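Local coordinates for serine-rich secreted cell wall anchored (LPXTG-motif ) protein (Lactobacillus reuteri ATCC 53608, PDB 5NXK), which probably acts as a cell-wall-anchored adhesin, its beta-solenoid binding region helping this gut bacterium attach to host surfaces, at residues A[5-10]-A[29-34]; A[22-27]-A[50-55]; A[200-205]-A[230-235]; A[217-222]-A[243-248]; A[262-267]-A[290-295]. One frame throughout, in Å; residues are numbered along the deposited sequence.

Contact 1: A[5-10]-A[29-34]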
# COMPACT_ATOMS: atom_id res chain seq x y z
N SER A 5 -19.13 6.86 17.32
CA SER A 5 -19.21 8.26 16.95
C SER A 5 -18.01 9.09 17.39
O SER A 5 -17.96 10.30 17.12
CB SER A 5 -20.48 8.88 17.56
OG SER A 5 -21.64 8.29 16.98
N ASN A 6 -17.05 8.47 18.07
CA ASN A 6 -15.87 9.21 18.50
C ASN A 6 -14.69 8.30 18.81
O ASN A 6 -14.80 7.09 18.69
CB ASN A 6 -16.20 10.08 19.72
CG ASN A 6 -16.68 9.26 20.91
OD1 ASN A 6 -16.10 8.22 21.23
ND2 ASN A 6 -17.74 9.72 21.55
N GLU A 7 -13.57 8.91 19.20
CA GLU A 7 -12.33 8.17 19.40
C GLU A 7 -12.49 7.06 20.43
O GLU A 7 -12.08 5.93 20.19
CB GLU A 7 -11.20 9.12 19.79
CG GLU A 7 -9.91 8.40 20.16
CD GLU A 7 -8.69 9.32 20.16
OE1 GLU A 7 -8.86 10.56 20.21
OE2 GLU A 7 -7.55 8.79 20.09
N GLU A 8 -13.07 7.38 21.58
CA GLU A 8 -13.20 6.39 22.66
C GLU A 8 -14.10 5.23 22.25
O GLU A 8 -13.80 4.07 22.56
CB GLU A 8 -13.73 7.05 23.93
CG GLU A 8 -12.72 7.91 24.68
CD GLU A 8 -11.39 7.20 24.91
OE1 GLU A 8 -11.39 6.08 25.48
OE2 GLU A 8 -10.34 7.77 24.53
N GLU A 9 -15.20 5.52 21.55
CA GLU A 9 -16.07 4.43 21.10
C GLU A 9 -15.40 3.58 20.02
O GLU A 9 -15.52 2.34 20.02
CB GLU A 9 -17.40 5.00 20.58
CG GLU A 9 -18.28 5.63 21.66
CD GLU A 9 -19.52 6.36 21.12
OE1 GLU A 9 -19.69 6.44 19.89
OE2 GLU A 9 -20.32 6.85 21.94
N LEU A 10 -14.67 4.22 19.11
CA LEU A 10 -13.97 3.46 18.08
C LEU A 10 -12.91 2.56 18.71
O LEU A 10 -12.76 1.40 18.34
CB LEU A 10 -13.34 4.38 17.04
CG LEU A 10 -12.64 3.66 15.87
CD1 LEU A 10 -13.62 2.74 15.14
CD2 LEU A 10 -12.03 4.67 14.91
N THR A 29 -11.96 11.98 14.93
CA THR A 29 -10.57 12.41 15.04
C THR A 29 -9.85 11.64 16.13
O THR A 29 -10.29 11.63 17.29
CB THR A 29 -10.46 13.92 15.33
OG1 THR A 29 -11.07 14.65 14.26
CG2 THR A 29 -9.00 14.33 15.45
N LEU A 30 -8.73 11.02 15.77
CA LEU A 30 -7.94 10.24 16.71
C LEU A 30 -6.71 11.01 17.18
O LEU A 30 -5.81 11.32 16.39
CB LEU A 30 -7.50 8.91 16.08
CG LEU A 30 -8.58 8.04 15.44
CD1 LEU A 30 -7.96 6.81 14.79
CD2 LEU A 30 -9.63 7.64 16.46
N ASN A 31 -6.66 11.32 18.47
CA ASN A 31 -5.49 11.96 19.07
C ASN A 31 -4.45 10.93 19.49
O ASN A 31 -3.28 11.25 19.71
CB ASN A 31 -5.90 12.82 20.26
CG ASN A 31 -6.86 13.93 19.87
OD1 ASN A 31 -8.02 13.95 20.29
ND2 ASN A 31 -6.39 14.86 19.05
N ASN A 32 -4.89 9.68 19.56
CA ASN A 32 -4.00 8.59 19.92
C ASN A 32 -4.08 7.46 18.89
O ASN A 32 -5.09 7.33 18.20
CB ASN A 32 -4.37 8.06 21.30
CG ASN A 32 -4.26 9.13 22.37
OD1 ASN A 32 -3.16 9.51 22.76
ND2 ASN A 32 -5.40 9.65 22.80
N ALA A 33 -3.03 6.66 18.80
CA ALA A 33 -3.09 5.44 18.00
C ALA A 33 -3.92 4.40 18.75
O ALA A 33 -3.90 4.36 19.97
CB ALA A 33 -1.69 4.89 17.71
N ILE A 34 -4.65 3.57 18.01
CA ILE A 34 -5.41 2.48 18.61
C ILE A 34 -4.71 1.15 18.29
O ILE A 34 -4.52 0.83 17.13
CB ILE A 34 -6.85 2.43 18.07
CG1 ILE A 34 -7.64 3.66 18.50
CG2 ILE A 34 -7.55 1.17 18.54
CD1 ILE A 34 -8.99 3.77 17.81
O HOH W 1 -10.41 12.75 19.77
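Glu7, in the first turn of helix 7-14, carries this contact by laying its carboxylate against the backbone of the 29-34 segment. CG stands anti to the backbone N (chi1 174°) and the chain runs on extended, so the carboxylate comes to the point where strand 28-30 gives way to a turn. There its two oxygens take one amide each. Asn31 N gives a nearly straight bond to Glu7 OE1 at 2.9 Å, arriving from above the carboxylate plane, while Asn32 N reaches the syn lone pair of Glu7 OE2, also at 2.9 Å. A water bridges Glu7 OE1 and Thr29 O, 2.7 Å from each. The double grip fixes the carboxylate's rotation. Toward the buried side the contact turns apolar: Glu7 CG rests 3.8 Å from Leu30 CD2, and Leu10, one helical turn on, crosses Leu30 and Ile34 at about right angles, its CG 4.1 Å from Ile34 CD1. Asn6 caps the helix, its OD1 accepting from Glu9 N. The short helix thus lies over the N-terminal end of the solenoid: Leu10 also packs on Val4 of strand 3-4, Leu30 pairs through its backbone with strand 51-54, and Ile34 begins the next strand, 34-36.

Contact 2: A[22-27]-A[50-55]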
# COMPACT_ATOMS: atom_id res chain seq x y z
N ILE A 22 -18.27 -2.57 12.48
CA ILE A 22 -18.29 -1.24 13.09
C ILE A 22 -18.82 -0.23 12.08
O ILE A 22 -18.36 -0.22 10.93
CB ILE A 22 -16.88 -0.84 13.57
CG1 ILE A 22 -16.37 -1.82 14.62
CG2 ILE A 22 -16.84 0.60 14.09
CD1 ILE A 22 -14.92 -1.62 14.98
N LYS A 23 -19.80 0.58 12.47
CA LYS A 23 -20.35 1.61 11.59
C LYS A 23 -20.04 2.99 12.13
O LYS A 23 -20.32 3.27 13.30
CB LYS A 23 -21.87 1.48 11.43
CG LYS A 23 -22.35 0.28 10.65
CD LYS A 23 -23.82 0.47 10.27
CE LYS A 23 -24.03 1.81 9.58
NZ LYS A 23 -25.41 1.95 9.01
N LEU A 24 -19.46 3.85 11.30
CA LEU A 24 -19.21 5.23 11.70
C LEU A 24 -20.51 6.01 11.61
O LEU A 24 -21.20 5.96 10.59
CB LEU A 24 -18.14 5.87 10.80
CG LEU A 24 -16.82 5.11 10.66
CD1 LEU A 24 -15.81 5.86 9.77
CD2 LEU A 24 -16.22 4.84 12.04
N LYS A 25 -20.86 6.71 12.68
CA LYS A 25 -22.06 7.55 12.70
C LYS A 25 -21.67 9.02 12.58
O LYS A 25 -22.52 9.90 12.50
CB LYS A 25 -22.87 7.33 13.98
CG LYS A 25 -23.35 5.90 14.18
CD LYS A 25 -24.11 5.39 12.97
CE LYS A 25 -25.49 6.01 12.86
NZ LYS A 25 -26.13 5.60 11.57
N ASN A 26 -20.36 9.26 12.57
CA ASN A 26 -19.82 10.62 12.55
C ASN A 26 -18.35 10.58 12.13
O ASN A 26 -17.71 9.53 12.18
CB ASN A 26 -19.97 11.26 13.94
CG ASN A 26 -19.75 12.77 13.93
OD1 ASN A 26 -19.58 13.39 12.88
ND2 ASN A 26 -19.76 13.38 15.12
N ASN A 27 -17.82 11.72 11.71
CA ASN A 27 -16.39 11.82 11.48
C ASN A 27 -15.65 11.67 12.80
O ASN A 27 -16.08 12.19 13.82
CB ASN A 27 -16.02 13.15 10.83
CG ASN A 27 -16.79 13.40 9.56
OD1 ASN A 27 -16.94 12.52 8.72
ND2 ASN A 27 -17.28 14.63 9.41
N HIS A 50 -18.07 8.82 6.08
CA HIS A 50 -17.39 9.62 7.10
C HIS A 50 -15.88 9.54 6.99
O HIS A 50 -15.35 8.72 6.24
CB HIS A 50 -17.85 9.19 8.49
CG HIS A 50 -19.31 9.38 8.72
ND1 HIS A 50 -19.88 10.62 8.91
CD2 HIS A 50 -20.33 8.49 8.77
CE1 HIS A 50 -21.18 10.49 9.08
NE2 HIS A 50 -21.48 9.20 9.00
N TYR A 51 -15.17 10.39 7.74
CA TYR A 51 -13.72 10.29 7.75
C TYR A 51 -13.20 9.87 9.12
O TYR A 51 -13.89 10.01 10.13
CB TYR A 51 -13.06 11.62 7.31
CG TYR A 51 -13.10 12.77 8.30
CD1 TYR A 51 -12.31 12.76 9.46
CD2 TYR A 51 -13.87 13.90 8.05
CE1 TYR A 51 -12.32 13.81 10.35
CE2 TYR A 51 -13.89 14.97 8.95
CZ TYR A 51 -13.11 14.92 10.10
OH TYR A 51 -13.12 15.97 11.00
N ILE A 52 -11.98 9.34 9.13
CA ILE A 52 -11.23 9.15 10.35
C ILE A 52 -9.90 9.86 10.18
O ILE A 52 -9.17 9.60 9.22
CB ILE A 52 -10.99 7.66 10.67
CG1 ILE A 52 -12.31 6.88 10.66
CG2 ILE A 52 -10.28 7.51 12.00
CD1 ILE A 52 -12.15 5.41 10.79
N ASN A 53 -9.57 10.74 11.11
CA ASN A 53 -8.35 11.52 11.00
C ASN A 53 -7.37 11.17 12.12
O ASN A 53 -7.56 11.55 13.29
CB ASN A 53 -8.70 13.01 11.00
CG ASN A 53 -7.48 13.91 10.90
OD1 ASN A 53 -6.40 13.48 10.50
ND2 ASN A 53 -7.66 15.18 11.26
N ALA A 54 -6.32 10.43 11.77
CA ALA A 54 -5.34 9.96 12.74
C ALA A 54 -4.24 11.00 12.89
O ALA A 54 -3.34 11.11 12.05
CB ALA A 54 -4.75 8.62 12.32
N LEU A 55 -4.33 11.79 13.96
CA LEU A 55 -3.46 12.94 14.14
C LEU A 55 -2.13 12.59 14.80
O LEU A 55 -1.19 13.37 14.74
CB LEU A 55 -4.16 14.02 14.95
CG LEU A 55 -5.21 14.80 14.15
CD1 LEU A 55 -5.82 15.87 15.03
CD2 LEU A 55 -4.59 15.40 12.89
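Asn27 lies flat on the phenol ring of Tyr51, and its side chain can be followed outward atom by atom. CB sits over the middle of the ring in a CH-pi contact, 3.4 Å from the centroid of the Tyr51 ring. With CG beside the backbone N (chi1 -54°), the amide continues across the same face: Asn27 CG is 3.3 Å from Tyr51 CD2, and the amide and ring planes are only 10° apart, a stacked pair. ND2 stays over the ring, closest to CE2, whereas OD1 reaches back to the main chain and accepts from Tyr51 N at 2.9 Å, the donor standing above the carbonyl plane. This amide oxygen also lies at the edge of the His50 ring. Tyr51 holds the crowded chi1 position (74°), and its OH is bonded to Asp141. The imidazole of His50 covers the bend after strand 21-24: the peptide between Lys25 and Asn26 passes over one face, with Asn26 N above the ring centre, and His50 CD2 is 3.2 Å from Leu24 O. Farther in, Leu24 CD1 meets Ile52 CG1 at 3.8 Å. The corner between strands 21-24 and 28-30 is thus packed against the start of strand 51-54 in the following coil of the beta-solenoid; Leu24 also touches Val4 of strand 3-4, and Tyr51 leans on Val140 of strand 137-140.

Contact 3: A[200-205]-A[230-235]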
# COMPACT_ATOMS: atom_id res chain seq x y z
N ILE A 200 8.22 -13.05 -0.38
CA ILE A 200 7.52 -12.79 -1.64
C ILE A 200 6.92 -11.39 -1.65
O ILE A 200 6.26 -10.99 -0.69
CB ILE A 200 6.39 -13.81 -1.85
CG1 ILE A 200 6.97 -15.23 -1.93
CG2 ILE A 200 5.57 -13.49 -3.12
CD1 ILE A 200 5.91 -16.32 -1.86
N SER A 201 7.17 -10.64 -2.72
CA SER A 201 6.58 -9.31 -2.88
C SER A 201 5.84 -9.23 -4.21
O SER A 201 6.45 -9.37 -5.27
CB SER A 201 7.65 -8.22 -2.80
OG SER A 201 8.23 -8.16 -1.50
N THR A 202 4.54 -8.93 -4.15
CA THR A 202 3.67 -9.03 -5.33
C THR A 202 2.68 -7.89 -5.45
O THR A 202 2.03 -7.54 -4.48
CB THR A 202 2.86 -10.34 -5.31
OG1 THR A 202 3.77 -11.45 -5.35
CG2 THR A 202 1.93 -10.44 -6.50
N VAL A 203 2.59 -7.29 -6.64
CA VAL A 203 1.48 -6.40 -6.98
C VAL A 203 0.65 -7.05 -8.06
O VAL A 203 1.19 -7.51 -9.06
CB VAL A 203 1.97 -5.03 -7.47
CG1 VAL A 203 0.78 -4.14 -7.91
CG2 VAL A 203 2.80 -4.35 -6.37
N THR A 204 -0.67 -7.14 -7.85
CA THR A 204 -1.53 -7.68 -8.90
C THR A 204 -2.57 -6.65 -9.30
O THR A 204 -2.98 -5.84 -8.47
CB THR A 204 -2.28 -8.97 -8.48
OG1 THR A 204 -3.23 -8.65 -7.45
CG2 THR A 204 -1.30 -10.00 -7.96
N VAL A 205 -2.95 -6.65 -10.56
CA VAL A 205 -4.07 -5.84 -11.02
C VAL A 205 -5.10 -6.81 -11.61
O VAL A 205 -4.82 -7.52 -12.58
CB VAL A 205 -3.63 -4.78 -12.06
CG1 VAL A 205 -4.83 -3.92 -12.48
CG2 VAL A 205 -2.50 -3.91 -11.51
N GLU A 230 10.90 -13.90 -4.29
CA GLU A 230 10.08 -13.64 -5.49
C GLU A 230 9.61 -12.20 -5.53
O GLU A 230 9.32 -11.58 -4.50
CB GLU A 230 8.83 -14.54 -5.56
CG GLU A 230 9.05 -16.06 -5.52
CD GLU A 230 7.72 -16.84 -5.49
OE1 GLU A 230 6.73 -16.38 -6.10
OE2 GLU A 230 7.65 -17.88 -4.78
N ASN A 231 9.50 -11.68 -6.75
CA ASN A 231 8.96 -10.34 -7.00
C ASN A 231 8.02 -10.43 -8.19
O ASN A 231 8.42 -10.88 -9.24
CB ASN A 231 10.09 -9.35 -7.29
CG ASN A 231 10.99 -9.13 -6.09
OD1 ASN A 231 10.68 -8.32 -5.21
ND2 ASN A 231 12.09 -9.89 -6.01
N HIS A 232 6.77 -9.99 -8.03
CA HIS A 232 5.80 -10.15 -9.11
C HIS A 232 5.06 -8.87 -9.43
O HIS A 232 4.71 -8.12 -8.53
CB HIS A 232 4.76 -11.22 -8.76
CG HIS A 232 5.32 -12.58 -8.56
ND1 HIS A 232 5.45 -13.50 -9.59
CD2 HIS A 232 5.75 -13.22 -7.44
CE1 HIS A 232 5.96 -14.62 -9.12
NE2 HIS A 232 6.16 -14.48 -7.82
N PHE A 233 4.84 -8.61 -10.72
CA PHE A 233 3.88 -7.59 -11.13
C PHE A 233 2.98 -8.26 -12.15
O PHE A 233 3.45 -8.63 -13.24
CB PHE A 233 4.56 -6.36 -11.72
CG PHE A 233 3.60 -5.27 -12.15
CD1 PHE A 233 2.55 -4.89 -11.32
CD2 PHE A 233 3.78 -4.59 -13.35
CE1 PHE A 233 1.67 -3.87 -11.69
CE2 PHE A 233 2.91 -3.57 -13.73
CZ PHE A 233 1.86 -3.21 -12.91
N ILE A 234 1.73 -8.48 -11.78
CA ILE A 234 0.82 -9.26 -12.60
C ILE A 234 -0.37 -8.40 -13.01
O ILE A 234 -1.09 -7.90 -12.17
CB ILE A 234 0.30 -10.51 -11.85
CG1 ILE A 234 1.46 -11.38 -11.40
CG2 ILE A 234 -0.63 -11.31 -12.76
CD1 ILE A 234 1.05 -12.49 -10.48
N VAL A 235 -0.54 -8.23 -14.31
CA VAL A 235 -1.66 -7.48 -14.86
C VAL A 235 -2.57 -8.46 -15.60
O VAL A 235 -2.19 -9.03 -16.61
CB VAL A 235 -1.17 -6.38 -15.79
CG1 VAL A 235 -2.36 -5.66 -16.44
CG2 VAL A 235 -0.27 -5.42 -15.02
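Two rings project from strand 230-235 on opposite sides of the sheet, His232 outward and Phe233 inward. At the edge of the imidazole, in its plane, lies the Glu230 carboxylate: His232 NE2 donates to the anti lone pair of Glu230 OE1 at 2.6 Å, a short bond that would probably favour a positively charged histidine. Ile200 CG2 also comes to this edge. Thr202 runs side by side with His232, its OG1 3.4 Å from His232 CD2, and Ile200 lies along Glu230 in the same way. One face of the Phe233 ring is touched off-centre by CG2 of Val235 from its own strand. Phe233 CG is anti to the backbone N (chi1 180°), which swings the ring alongside the valines of strand 200-205; Phe233 CD1 is 3.9 Å from Val203 CB, and Phe233 CE1 approaches the Val205 CG2 methyl.

These are equivalent strands of successive coils in a right-handed parallel beta-solenoid of the pectate-lyase type, in register and only 2° from parallel. Matching positions therefore stack, Val203 on Phe233 and Val205 on Val235 inside, Thr204 beside Ile234 outside. Five backbone bonds join them, from Ser201 N to Glu230 O through Val205 N to Ile234 O, the latter 2.8 Å long and nearly along the C=O axis. Inside, Phe233 also packs on Ile223 and Val250, while Asn231 bonds to Gly227 and to Arg262 O of the next strand.

Contact 4: A[217-222]-A[243-248]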
# COMPACT_ATOMS: atom_id res chain seq x y z
N GLY A 217 5.62 13.94 -12.26
CA GLY A 217 6.03 15.21 -11.67
C GLY A 217 6.72 15.06 -10.31
O GLY A 217 7.34 16.00 -9.81
N ASN A 218 6.66 13.87 -9.73
CA ASN A 218 7.05 13.71 -8.33
C ASN A 218 7.80 12.43 -8.00
O ASN A 218 8.84 12.45 -7.35
CB ASN A 218 5.80 13.78 -7.45
CG ASN A 218 6.08 13.42 -5.99
OD1 ASN A 218 6.37 14.29 -5.17
ND2 ASN A 218 6.02 12.12 -5.67
N THR A 219 7.25 11.31 -8.43
CA THR A 219 7.70 10.00 -7.99
C THR A 219 8.93 9.51 -8.75
O THR A 219 9.02 9.69 -9.96
CB THR A 219 6.55 9.00 -8.15
OG1 THR A 219 5.49 9.38 -7.25
CG2 THR A 219 6.99 7.59 -7.84
N GLU A 220 9.89 8.92 -8.05
CA GLU A 220 11.05 8.33 -8.72
C GLU A 220 10.74 6.92 -9.25
O GLU A 220 11.04 6.63 -10.40
CB GLU A 220 12.25 8.29 -7.78
CG GLU A 220 12.72 9.67 -7.36
CD GLU A 220 14.00 9.65 -6.56
OE1 GLU A 220 15.06 9.97 -7.14
OE2 GLU A 220 13.96 9.29 -5.37
N TYR A 221 10.16 6.06 -8.42
CA TYR A 221 9.74 4.73 -8.87
C TYR A 221 8.27 4.51 -8.52
O TYR A 221 7.88 4.74 -7.38
CB TYR A 221 10.54 3.60 -8.22
CG TYR A 221 11.97 3.87 -7.88
CD1 TYR A 221 12.85 4.38 -8.81
CD2 TYR A 221 12.44 3.61 -6.60
CE1 TYR A 221 14.17 4.62 -8.49
CE2 TYR A 221 13.75 3.85 -6.26
CZ TYR A 221 14.61 4.36 -7.20
OH TYR A 221 15.93 4.60 -6.87
N ASN A 222 7.46 4.05 -9.47
CA ASN A 222 6.07 3.73 -9.13
C ASN A 222 6.00 2.51 -8.20
O ASN A 222 5.32 2.53 -7.18
CB ASN A 222 5.24 3.47 -10.39
CG ASN A 222 5.13 4.70 -11.28
OD1 ASN A 222 5.59 4.68 -12.41
ND2 ASN A 222 4.53 5.78 -10.77
N MET A 243 0.94 4.29 -15.76
CA MET A 243 1.86 4.79 -14.75
C MET A 243 2.96 5.66 -15.35
O MET A 243 3.44 5.43 -16.46
CB MET A 243 2.50 3.62 -13.97
CG MET A 243 1.51 2.60 -13.42
SD MET A 243 2.24 1.39 -12.30
CE MET A 243 3.45 0.59 -13.31
N SER A 244 3.39 6.65 -14.57
CA SER A 244 4.54 7.45 -14.95
C SER A 244 5.33 7.85 -13.71
O SER A 244 4.76 8.05 -12.65
CB SER A 244 4.11 8.69 -15.73
OG SER A 244 3.32 9.54 -14.92
N ALA A 245 6.65 7.94 -13.86
CA ALA A 245 7.56 8.28 -12.76
C ALA A 245 8.81 8.89 -13.37
O ALA A 245 9.02 8.77 -14.57
CB ALA A 245 7.90 7.05 -11.94
N LYS A 246 9.64 9.54 -12.55
CA LYS A 246 10.85 10.16 -13.10
C LYS A 246 11.86 9.11 -13.56
O LYS A 246 12.45 9.25 -14.63
CB LYS A 246 11.51 11.09 -12.08
CG LYS A 246 10.64 12.26 -11.63
CD LYS A 246 11.35 13.06 -10.54
CE LYS A 246 10.51 14.22 -10.05
NZ LYS A 246 11.13 14.89 -8.87
N VAL A 247 12.06 8.06 -12.76
CA VAL A 247 13.16 7.13 -13.03
C VAL A 247 12.69 5.80 -13.62
O VAL A 247 12.92 5.53 -14.79
CB VAL A 247 13.99 6.86 -11.77
CG1 VAL A 247 15.24 6.08 -12.14
CG2 VAL A 247 14.38 8.18 -11.10
N ASP A 248 12.02 4.97 -12.82
CA ASP A 248 11.55 3.66 -13.29
C ASP A 248 10.08 3.47 -12.95
O ASP A 248 9.60 4.00 -11.96
CB ASP A 248 12.34 2.49 -12.67
CG ASP A 248 13.86 2.66 -12.77
OD1 ASP A 248 14.39 3.01 -13.85
OD2 ASP A 248 14.54 2.38 -11.75
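Tyr221 and Asp248 stand side by side and point the same way, the planes of the phenol ring and the carboxylate only 10° apart. Asp248 OD2 comes 3.9 Å from Tyr221 CD1, but the carboxylate's charge is met elsewhere, by Arg251. Val247 flanks the same ring at its edge, with CB 4.0 Å from Tyr221 CE1, and Glu220 CB touches one face near the rim. Asn222 turns the other way, toward the 243-248 segment. Its ND2 gives a bond to Ser244 O at 3.0 Å, approaching from well above the carbonyl plane, and bonds to Asp187 as well; its OD1 lies 3.3 Å from Ala245 CB and accepts from Asn249.

Here two successive coils of the beta-solenoid turn matching corners, one stacked on the other, between the sheet holding strand 240-244 and the one holding 221-226 and 248-252. The backbones follow each other closely. Lys246 N meets Thr219 O almost straight on at 2.7 Å, and Glu220 O takes two amides, Val247 N on a lone pair and Asp248 N nearly along the C=O axis. The extended Lys246 chain runs back along the 217-222 backbone, its CE 3.6 Å from Asn218 O, while Glu220 sends its carboxylate to Lys159.

Contact 5: A[262-267]-A[290-295]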
# COMPACT_ATOMS: atom_id res chain seq x y z
N ARG A 262 14.08 -13.62 -7.54
CA ARG A 262 13.41 -13.85 -8.82
C ARG A 262 12.49 -12.67 -9.13
O ARG A 262 12.00 -12.02 -8.21
CB ARG A 262 12.57 -15.12 -8.72
CG ARG A 262 13.36 -16.37 -8.33
CD ARG A 262 12.40 -17.53 -8.10
NE ARG A 262 13.05 -18.72 -7.53
CZ ARG A 262 13.64 -18.79 -6.33
NH1 ARG A 262 13.71 -17.73 -5.52
NH2 ARG A 262 14.18 -19.94 -5.96
N GLY A 263 12.23 -12.42 -10.41
CA GLY A 263 11.27 -11.42 -10.81
C GLY A 263 10.41 -11.98 -11.93
O GLY A 263 10.89 -12.69 -12.80
N ASN A 264 9.12 -11.67 -11.89
CA ASN A 264 8.21 -12.12 -12.92
C ASN A 264 7.17 -11.02 -13.14
O ASN A 264 6.42 -10.63 -12.23
CB ASN A 264 7.54 -13.45 -12.55
CG ASN A 264 8.48 -14.66 -12.70
OD1 ASN A 264 9.20 -15.02 -11.76
ND2 ASN A 264 8.48 -15.28 -13.89
N ILE A 265 7.12 -10.54 -14.38
CA ILE A 265 6.14 -9.56 -14.78
C ILE A 265 5.29 -10.18 -15.89
O ILE A 265 5.81 -10.70 -16.88
CB ILE A 265 6.80 -8.27 -15.24
CG1 ILE A 265 7.67 -7.70 -14.09
CG2 ILE A 265 5.76 -7.25 -15.73
CD1 ILE A 265 8.44 -6.46 -14.47
N GLU A 266 3.97 -10.18 -15.69
CA GLU A 266 3.08 -10.85 -16.63
C GLU A 266 1.98 -9.88 -17.02
O GLU A 266 1.26 -9.38 -16.17
CB GLU A 266 2.48 -12.12 -16.01
CG GLU A 266 3.54 -13.18 -15.63
CD GLU A 266 2.95 -14.44 -14.98
OE1 GLU A 266 2.37 -14.34 -13.87
OE2 GLU A 266 3.06 -15.54 -15.58
N LEU A 267 1.85 -9.62 -18.32
CA LEU A 267 0.86 -8.69 -18.83
C LEU A 267 -0.10 -9.51 -19.70
O LEU A 267 0.25 -9.91 -20.81
CB LEU A 267 1.51 -7.57 -19.64
CG LEU A 267 2.64 -6.78 -18.95
CD1 LEU A 267 3.09 -5.57 -19.76
CD2 LEU A 267 2.22 -6.33 -17.56
N ALA A 290 16.74 -13.47 -11.25
CA ALA A 290 16.32 -14.24 -12.43
C ALA A 290 14.97 -13.69 -12.82
O ALA A 290 14.00 -13.85 -12.07
CB ALA A 290 16.25 -15.75 -12.14
N ASN A 291 14.91 -13.03 -13.97
CA ASN A 291 13.72 -12.27 -14.32
C ASN A 291 13.07 -12.75 -15.61
O ASN A 291 13.75 -13.21 -16.53
CB ASN A 291 14.07 -10.79 -14.46
CG ASN A 291 12.85 -9.89 -14.35
OD1 ASN A 291 12.25 -9.78 -13.29
ND2 ASN A 291 12.47 -9.25 -15.45
N ARG A 292 11.76 -12.64 -15.67
CA ARG A 292 11.05 -12.94 -16.89
C ARG A 292 9.88 -11.99 -17.03
O ARG A 292 9.11 -11.78 -16.08
CB ARG A 292 10.57 -14.39 -16.92
CG ARG A 292 9.71 -14.71 -18.13
CD ARG A 292 9.31 -16.18 -18.17
NE ARG A 292 8.35 -16.45 -19.24
CZ ARG A 292 8.35 -17.53 -20.01
NH1 ARG A 292 9.25 -18.49 -19.83
NH2 ARG A 292 7.42 -17.68 -20.95
N ILE A 293 9.76 -11.40 -18.22
CA ILE A 293 8.64 -10.50 -18.50
C ILE A 293 7.86 -11.06 -19.69
O ILE A 293 8.41 -11.27 -20.77
CB ILE A 293 9.12 -9.06 -18.82
CG1 ILE A 293 10.05 -8.55 -17.72
CG2 ILE A 293 7.92 -8.13 -18.95
CD1 ILE A 293 10.70 -7.20 -18.06
N ASP A 294 6.57 -11.32 -19.47
CA ASP A 294 5.70 -11.84 -20.52
C ASP A 294 4.75 -10.75 -20.98
O ASP A 294 3.95 -10.25 -20.19
CB ASP A 294 4.92 -13.06 -20.03
CG ASP A 294 5.80 -14.29 -19.86
OD1 ASP A 294 6.51 -14.68 -20.81
OD2 ASP A 294 5.80 -14.86 -18.75
N PHE A 295 4.84 -10.40 -22.26
CA PHE A 295 3.95 -9.43 -22.88
C PHE A 295 2.93 -10.17 -23.72
O PHE A 295 3.26 -10.63 -24.82
CB PHE A 295 4.71 -8.46 -23.78
CG PHE A 295 5.69 -7.58 -23.05
CD1 PHE A 295 6.98 -8.01 -22.77
CD2 PHE A 295 5.32 -6.29 -22.67
CE1 PHE A 295 7.89 -7.18 -22.13
CE2 PHE A 295 6.21 -5.46 -22.03
CZ PHE A 295 7.50 -5.91 -21.75
O HOH W 2 11.64 -15.80 -12.65
O HOH W 3 6.75 -13.93 -15.79
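Strand 289-295, the last of its parallel sheet in this beta-solenoid, pairs in register with strand 261-267 of the coil before. Five backbone bonds alternate between them: Gly263 N, Ile265 N and Leu267 N give to Ala290 O, Arg292 O and Asp294 O, while Gly263 O and Ile265 O accept from Arg292 N and Asp294 N. On the outer side two waters extend the pairing. One bridges Asn264 OD1 and Ala290 O; the other accepts from Asn264 ND2, 2.9 Å away, and donates to Arg292 O and Asp294 OD2. Arg292, extended with CG anti to the backbone N (chi1 174°), grips Asp294 side-on through NE and NH2, with NE 3.0 Å from Asp294 OD1. By compensating Asp294, Arg292 probably eases the repulsion from Glu266, whose OE2 is 4.2 Å from Asp294 OD2. Arg262 turns elsewhere, its NH1 bonding Arg229 O. On the opposite face of the sheet, Ile265 lies alongside Ile293, and Leu267 CD1 touches Phe295 CD2 at 3.7 Å.

From the N terminus, contact 1 closes the first loop, bringing helix 7-14 against the end of strand 28-30. Contact 2 opens within that loop and closes beyond it, so the two cross, and they touch where Thr29 packs on Leu55. The remaining three lie much farther along the solenoid. Contact 3 opens first there; contact 4 opens inside its loop and closes after it, crossing in turn, with Phe233 CZ packed on Met243 CE. Contact 5 follows in series, yet extends contact 3 across the sheet, since strands 230-235 and 261-267 are neighbours in it. Contacts 1 and 5 have centres about 44 Å apart, on opposite sides of the chain's centre.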